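PDB 3IBS: VWFA domain-containing protein from Bacteroides thetaiotaomicron, which is of unknown function but carries a magnesium-binding von Willebrand factor A domain, probably as part of a membrane-anchored Bat protein. Local coordinates for residues L18-S23 with P84-K89. Residues are numbered along the deposited sequence; the frame is centred on the assembly and turned at random.
Sequences LDISNS and PSLISK. With MG (magnesium ion), chain I.
Strand 13-19 runs out into the magnesium site of a von Willebrand factor A domain, and residues 19-23, Asp-Ile-Ser-Asn-Ser, spell the DxSxS signature of a MIDAS. Asp19 does not touch the ion itself. Its OD2 accepts a hydrogen bond from a water bound to the metal and is also hydrogen-bonded to Thr119 OG1. OD1 is gripped twice by Ser21: the backbone N meets it nearly along the C-O axis, closing an Asx turn at 2.9 Å from Ser21 N to Asp19 OD1, while Ser21 OG reaches its syn lone pair. Ser21 OG and Ser23 OG, each tucked between its own backbone N and carbonyl carbon, bind Mg at 2.2 and 2.1 Å, and four waters complete six ligands. Asp120, hydrogen-bonded to Ser23 OG, lies in the second shell here.

The apolar joint to loop 84-89 rests on Ile20, whose side chain points away from the metal. With chi1 at 66°, CG1 takes the crowded position and carries CD1 to Leu86 and Ile87, whose side chains the Ile20 side chain crosses at about a right angle; Ile20 CD1 lies 3.7 Å from Leu86 CB and 3.8 Å from Ile87 CD1.

The polar side is slight: a bent CA-H...O contact, 3.3 Å from Pro84 CA to Ile20 O with 122° at the hydrogen, and one water in bonding range of both Ile20 O and Pro84 O. Ile87 N closes the 3-10 turn onto Pro84 O. With both carboxylates, Asp19 and Asp120, held in the second shell and neutral ligands on the ion, the metal probably stays strongly electron-poor and able to exchange a water for an acidic partner.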
loop_
_atom_site.group_PDB
_atom_site.type_symbol
_atom_site.label_atom_id
_atom_site.label_comp_id
_atom_site.label_asym_id
_atom_site.label_seq_id
_atom_site.Cartn_x
_atom_site.Cartn_y
_atom_site.Cartn_z
ATOM N N LEU A 18 -20.903 12.275 5.793
ATOM C CA LEU A 18 -19.575 11.895 5.327
ATOM C C LEU A 18 -18.949 10.833 6.239
ATOM O O LEU A 18 -18.768 11.043 7.439
ATOM C CB LEU A 18 -18.686 13.142 5.246
ATOM C CG LEU A 18 -17.193 12.968 4.926
ATOM C CD1 LEU A 18 -16.978 12.280 3.552
ATOM C CD2 LEU A 18 -16.495 14.354 4.973
ATOM N N ASP A 19 -18.583 9.715 5.634
ATOM C CA ASP A 19 -17.806 8.662 6.277
ATOM C C ASP A 19 -16.424 9.210 6.612
ATOM O O ASP A 19 -15.702 9.648 5.715
ATOM C CB ASP A 19 -17.684 7.472 5.294
ATOM C CG ASP A 19 -17.142 6.200 5.952
ATOM O OD1 ASP A 19 -16.316 6.307 6.888
ATOM O OD2 ASP A 19 -17.536 5.080 5.521
ATOM N N ILE A 20 -16.068 9.215 7.905
ATOM C CA ILE A 20 -14.720 9.576 8.340
ATOM C C ILE A 20 -14.001 8.413 9.080
ATOM O O ILE A 20 -13.061 8.629 9.857
ATOM C CB ILE A 20 -14.691 10.878 9.190
ATOM C CG1 ILE A 20 -15.426 10.702 10.538
ATOM C CG2 ILE A 20 -15.216 12.070 8.347
ATOM C CD1 ILE A 20 -15.024 11.768 11.644
ATOM N N SER A 21 -14.438 7.185 8.845
ATOM C CA SER A 21 -13.719 6.021 9.388
ATOM C C SER A 21 -12.317 5.899 8.746
ATOM O O SER A 21 -12.042 6.549 7.726
ATOM C CB SER A 21 -14.518 4.738 9.180
ATOM O OG SER A 21 -14.600 4.402 7.814
ATOM N N ASN A 22 -11.454 5.081 9.364
ATOM C CA ASN A 22 -10.054 4.904 8.950
ATOM C C ASN A 22 -9.883 4.518 7.491
ATOM O O ASN A 22 -8.932 4.945 6.841
ATOM C CB ASN A 22 -9.358 3.848 9.844
ATOM C CG ASN A 22 -9.241 4.304 11.287
ATOM O OD1 ASN A 22 -9.136 5.503 11.552
ATOM N ND2 ASN A 22 -9.256 3.355 12.225
ATOM N N SER A 23 -10.818 3.721 6.973
ATOM C CA SER A 23 -10.735 3.279 5.581
ATOM C C SER A 23 -10.752 4.462 4.576
ATOM O O SER A 23 -10.288 4.329 3.440
ATOM C CB SER A 23 -11.876 2.301 5.274
ATOM O OG SER A 23 -13.120 2.938 5.544
ATOM N N PRO A 84 -10.616 11.902 10.661
ATOM C CA PRO A 84 -11.079 10.715 11.389
ATOM C C PRO A 84 -10.992 10.824 12.916
ATOM O O PRO A 84 -11.759 10.179 13.617
ATOM C CB PRO A 84 -10.132 9.611 10.884
ATOM C CG PRO A 84 -9.805 10.056 9.487
ATOM C CD PRO A 84 -9.605 11.545 9.642
ATOM N N SER A 85 -10.054 11.615 13.427
ATOM C CA SER A 85 -9.910 11.787 14.880
ATOM C C SER A 85 -11.129 12.467 15.536
ATOM O O SER A 85 -11.288 12.402 16.752
ATOM C CB SER A 85 -8.624 12.537 15.203
ATOM O OG SER A 85 -8.651 13.803 14.581
ATOM N N LEU A 86 -12.012 13.080 14.745
ATOM C CA LEU A 86 -13.279 13.581 15.310
ATOM C C LEU A 86 -14.120 12.478 15.981
ATOM O O LEU A 86 -14.883 12.757 16.896
ATOM C CB LEU A 86 -14.124 14.290 14.243
ATOM C CG LEU A 86 -13.526 15.571 13.675
ATOM C CD1 LEU A 86 -14.430 16.063 12.539
ATOM C CD2 LEU A 86 -13.321 16.637 14.787
ATOM N N ILE A 87 -14.007 11.242 15.490
ATOM C CA ILE A 87 -14.747 10.102 16.062
ATOM C C ILE A 87 -13.798 8.933 16.294
ATOM O O ILE A 87 -13.209 8.406 15.350
ATOM C CB ILE A 87 -15.899 9.628 15.132
ATOM C CG1 ILE A 87 -16.891 10.762 14.858
ATOM C CG2 ILE A 87 -16.623 8.391 15.732
ATOM C CD1 ILE A 87 -17.873 10.456 13.749
ATOM N N SER A 88 -13.663 8.505 17.545
ATOM C CA SER A 88 -12.776 7.370 17.854
ATOM C C SER A 88 -13.426 5.986 17.672
ATOM O O SER A 88 -12.765 5.063 17.223
ATOM C CB SER A 88 -12.164 7.505 19.249
ATOM O OG SER A 88 -13.182 7.728 20.201
ATOM N N LYS A 89 -14.703 5.842 18.014
ATOM C CA LYS A 89 -15.427 4.583 17.800
ATOM C C LYS A 89 -15.478 4.222 16.312
ATOM O O LYS A 89 -15.988 4.995 15.489
ATOM C CB LYS A 89 -16.844 4.692 18.361
ATOM C CG LYS A 89 -17.729 3.498 18.083
ATOM C CD LYS A 89 -18.999 3.555 18.906
ATOM C CE LYS A 89 -19.953 2.421 18.550
ATOM N NZ LYS A 89 -21.143 2.422 19.465
HETATM MG MG MG I . -14.501 2.403 7.003
HETATM O O HOH W 1 -16.059 2.832 5.790
HETATM O O HOH W 2 -13.085 7.893 12.512
HETATM O O HOH W 3 -12.868 2.034 8.227
HETATM O O HOH W 4 -14.460 0.450 6.296
HETATM O O HOH W 5 -15.735 1.834 8.605
#